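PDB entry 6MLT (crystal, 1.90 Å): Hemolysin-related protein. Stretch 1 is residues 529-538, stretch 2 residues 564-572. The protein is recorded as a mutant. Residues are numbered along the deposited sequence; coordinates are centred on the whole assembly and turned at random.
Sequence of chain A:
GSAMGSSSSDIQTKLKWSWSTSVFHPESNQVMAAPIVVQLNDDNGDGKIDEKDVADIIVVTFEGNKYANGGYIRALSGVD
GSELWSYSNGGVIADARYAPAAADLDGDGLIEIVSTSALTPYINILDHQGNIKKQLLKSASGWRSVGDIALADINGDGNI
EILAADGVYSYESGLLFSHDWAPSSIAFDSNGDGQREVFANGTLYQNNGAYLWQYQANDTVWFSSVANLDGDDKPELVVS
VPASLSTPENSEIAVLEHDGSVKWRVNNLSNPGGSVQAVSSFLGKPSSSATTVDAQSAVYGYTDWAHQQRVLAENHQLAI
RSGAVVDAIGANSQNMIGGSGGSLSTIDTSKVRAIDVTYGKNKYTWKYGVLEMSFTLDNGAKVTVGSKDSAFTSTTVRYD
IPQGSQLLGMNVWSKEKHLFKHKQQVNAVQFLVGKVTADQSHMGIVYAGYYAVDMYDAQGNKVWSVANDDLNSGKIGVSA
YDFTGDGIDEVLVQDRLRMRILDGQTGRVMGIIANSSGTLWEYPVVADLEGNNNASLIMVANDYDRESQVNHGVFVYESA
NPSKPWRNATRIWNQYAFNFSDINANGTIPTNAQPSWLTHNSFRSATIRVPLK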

# COMPACT_ATOMS: atom_id res chain seq x y z
N LEU A 529 17.12 7.01 7.31
CA LEU A 529 17.80 6.28 8.38
C LEU A 529 17.86 7.10 9.66
O LEU A 529 17.60 6.58 10.75
CB LEU A 529 19.20 5.88 7.93
CG LEU A 529 19.28 5.10 6.60
CD1 LEU A 529 20.73 4.78 6.25
CD2 LEU A 529 18.46 3.83 6.65
N GLU A 530 18.21 8.39 9.56
CA GLU A 530 18.38 9.21 10.75
C GLU A 530 17.08 9.79 11.28
O GLU A 530 17.02 10.18 12.45
CB GLU A 530 19.35 10.37 10.46
CG GLU A 530 20.77 9.94 10.15
CD GLU A 530 20.94 9.43 8.72
OE1 GLU A 530 20.02 9.62 7.90
OE2 GLU A 530 22.00 8.84 8.42
N GLY A 531 16.04 9.86 10.45
CA GLY A 531 14.79 10.43 10.90
C GLY A 531 14.72 11.93 10.85
O GLY A 531 13.82 12.52 11.47
N ASN A 532 15.63 12.58 10.12
CA ASN A 532 15.63 14.04 9.99
C ASN A 532 15.15 14.50 8.62
O ASN A 532 15.50 15.60 8.17
CB ASN A 532 17.03 14.58 10.28
CG ASN A 532 17.36 14.52 11.76
OD1 ASN A 532 16.56 14.92 12.60
ND2 ASN A 532 18.55 14.01 12.08
N ASN A 533 14.34 13.68 7.94
CA ASN A 533 13.63 14.09 6.74
C ASN A 533 14.56 14.24 5.54
O ASN A 533 14.27 15.01 4.62
CB ASN A 533 12.85 15.39 6.97
CG ASN A 533 11.61 15.49 6.09
OD1 ASN A 533 11.05 14.47 5.69
ND2 ASN A 533 11.18 16.70 5.81
N ASN A 534 15.69 13.53 5.54
CA ASN A 534 16.59 13.49 4.39
C ASN A 534 17.05 12.05 4.21
O ASN A 534 17.95 11.57 4.93
CB ASN A 534 17.77 14.43 4.57
CG ASN A 534 18.60 14.58 3.30
OD1 ASN A 534 18.09 14.37 2.20
ND2 ASN A 534 19.86 14.94 3.45
N ALA A 535 16.44 11.35 3.25
CA ALA A 535 16.53 9.91 3.13
C ALA A 535 17.84 9.45 2.48
O ALA A 535 18.63 10.24 1.95
CB ALA A 535 15.35 9.38 2.33
N SER A 536 18.05 8.13 2.52
CA SER A 536 19.18 7.46 1.89
C SER A 536 18.65 6.48 0.85
O SER A 536 17.59 5.88 1.02
CB SER A 536 20.02 6.70 2.92
OG SER A 536 20.46 7.54 3.96
N LEU A 537 19.42 6.32 -0.23
CA LEU A 537 19.12 5.38 -1.30
C LEU A 537 20.09 4.21 -1.19
O LEU A 537 21.31 4.38 -1.36
CB LEU A 537 19.25 6.05 -2.66
CG LEU A 537 19.32 5.14 -3.89
CD1 LEU A 537 18.06 4.29 -4.01
CD2 LEU A 537 19.54 5.96 -5.15
N ILE A 538 19.56 3.01 -0.94
CA ILE A 538 20.35 1.82 -0.63
C ILE A 538 20.20 0.82 -1.77
O ILE A 538 19.07 0.48 -2.16
CB ILE A 538 19.89 1.18 0.69
CG1 ILE A 538 19.97 2.19 1.84
CG2 ILE A 538 20.74 -0.07 1.01
CD1 ILE A 538 18.79 2.16 2.77
N LYS A 564 17.95 20.20 -1.58
CA LYS A 564 16.99 19.24 -2.14
C LYS A 564 17.02 17.97 -1.30
O LYS A 564 17.39 16.89 -1.79
CB LYS A 564 17.29 18.94 -3.60
CG LYS A 564 17.04 20.13 -4.53
CD LYS A 564 17.28 19.74 -5.99
CE LYS A 564 16.76 20.79 -6.95
NZ LYS A 564 16.96 20.40 -8.37
N PRO A 565 16.59 18.05 -0.05
CA PRO A 565 16.51 16.84 0.77
C PRO A 565 15.49 15.86 0.21
O PRO A 565 14.53 16.25 -0.46
CB PRO A 565 16.10 17.36 2.14
CG PRO A 565 15.37 18.63 1.86
CD PRO A 565 16.07 19.23 0.66
N TRP A 566 15.71 14.59 0.50
CA TRP A 566 14.78 13.52 0.14
C TRP A 566 13.83 13.32 1.32
O TRP A 566 14.14 12.60 2.27
CB TRP A 566 15.53 12.25 -0.22
CG TRP A 566 16.31 12.37 -1.51
CD1 TRP A 566 16.18 13.34 -2.47
CD2 TRP A 566 17.35 11.49 -1.96
NE1 TRP A 566 17.07 13.11 -3.49
CE2 TRP A 566 17.80 11.99 -3.21
CE3 TRP A 566 17.94 10.34 -1.44
CZ2 TRP A 566 18.82 11.37 -3.93
CZ3 TRP A 566 18.95 9.73 -2.17
CH2 TRP A 566 19.38 10.24 -3.40
N ARG A 567 12.67 13.97 1.24
CA ARG A 567 11.74 14.08 2.35
C ARG A 567 10.70 12.96 2.35
O ARG A 567 10.47 12.28 1.34
CB ARG A 567 11.02 15.43 2.30
CG ARG A 567 11.94 16.63 2.32
CD ARG A 567 11.14 17.94 2.31
NE ARG A 567 10.43 18.12 1.05
CZ ARG A 567 9.11 18.09 0.89
NH1 ARG A 567 8.28 17.89 1.92
NH2 ARG A 567 8.60 18.27 -0.32
N ASN A 568 10.07 12.77 3.51
CA ASN A 568 8.87 11.93 3.65
C ASN A 568 9.14 10.47 3.25
O ASN A 568 8.30 9.82 2.62
CB ASN A 568 7.71 12.50 2.84
CG ASN A 568 7.24 13.83 3.38
OD1 ASN A 568 7.37 14.12 4.56
ND2 ASN A 568 6.68 14.65 2.50
N ALA A 569 10.29 9.94 3.64
CA ALA A 569 10.62 8.54 3.40
C ALA A 569 10.46 7.72 4.67
O ALA A 569 10.72 8.18 5.79
CB ALA A 569 12.06 8.40 2.89
N THR A 570 10.05 6.46 4.49
CA THR A 570 9.86 5.54 5.60
C THR A 570 11.14 5.41 6.42
O THR A 570 12.26 5.43 5.89
CB THR A 570 9.44 4.16 5.09
OG1 THR A 570 9.20 3.29 6.21
CG2 THR A 570 10.51 3.55 4.21
N ARG A 571 10.97 5.26 7.73
CA ARG A 571 12.08 4.95 8.63
C ARG A 571 12.44 3.47 8.65
O ARG A 571 13.42 3.10 9.30
CB ARG A 571 11.74 5.36 10.06
CG ARG A 571 11.39 6.83 10.27
CD ARG A 571 12.58 7.74 10.14
NE ARG A 571 13.80 7.27 10.80
CZ ARG A 571 14.08 7.40 12.10
NH1 ARG A 571 13.22 7.98 12.92
NH2 ARG A 571 15.23 6.96 12.56
N ILE A 572 11.67 2.62 7.98
CA ILE A 572 11.81 1.18 8.14
C ILE A 572 11.36 0.51 6.85
O ILE A 572 10.37 0.92 6.23
CB ILE A 572 10.99 0.69 9.36
CG1 ILE A 572 11.16 -0.82 9.55
CG2 ILE A 572 9.52 1.05 9.22
CD1 ILE A 572 10.75 -1.29 10.94
O HOH W 1 8.65 17.49 4.61

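Two consecutive asparagines, Asn533 and Asn534, do much of the work of joining these stretches, and they do it with side-chain carbonyls that take up backbone NH groups of an irregular segment. Both have chi1 in the t well, near -151° and -171°, and in both the CA-to-CB bond points sideways while the end of the side chain comes nearer to the other stretch. Asn534 OD1 accepts a hydrogen bond from Trp566 N at 2.9 Å, with an angle of 163° at the hydrogen; Asn533 OD1 accepts one from Asn568 N, also 2.9 Å and straighter still at 167°. Asparagine suits such a place because its short amide behaves like a movable piece of backbone, able to satisfy a peptide NH where no regular strand pairing supplies a carbonyl.

The amide of Asn533 is used at its other end as well. Asn533 ND2 donates to water 1 at 2.9 Å, and the same water accepts from Arg567 NH1 at 2.7 Å, so the water bridges two donors. The bridge brings in a guanidinium whose side chain otherwise leads away from the contact. Asn533 itself has positive phi (72°), as does Asn568 (61°); asparagine tolerates this left-handed region better than most residues with a CB.

Between the asparagine contacts lies one direct backbone link: Ala535 N donates to Trp566 O at 2.8 Å, with an angle of 143°. Trp566 O also receives a CA-H...O contact from Asn534 CA at 3.4 Å, and Arg567 CA makes a similar contact to Asn533 O at 3.5 Å. By contrast, Asn533 O and Trp566 O, 3.4 Å apart, are both acceptors and do not bond.

Small side chains allow close packing beneath this polar layer. Ala535 points toward the other stretch, and its CB lies 3.5 Å from Ala569 CB and 3.8 Å from Trp566 CB. With chi1 at -69° (m) and chi2 at -15°, Trp566 carries its ring alongside the beginning of the strand, where its CZ3 lies 3.7 Å from Leu537 CB. Leu537 points toward the contact and Ser536 away, the alternation expected of a strand. The indole is buried, and its broad apolar surface suits the site.

At the far end, Arg571 folds back on itself, with chi1, chi2 and chi3 all m (-58°, -71° and -43°). This compact shape brings Arg571 NH2 to Leu529 O, forming a 3.0 Å hydrogen bond at 151°, with the acceptor near the guanidinium plane as good geometry requires. Gly531 CA and Glu530 C lie over one face of the group, Gly531 CA only 3.3 Å from Arg571 NE. Glycine fits here on two counts: an ideal CB on Gly531 would fall 2.4 Å from Arg571 NH1, a clash, and at phi/psi of 83°/16° it would also be jammed against the carbonyl oxygen of Glu530. The bare backbone lets the guanidinium lie close.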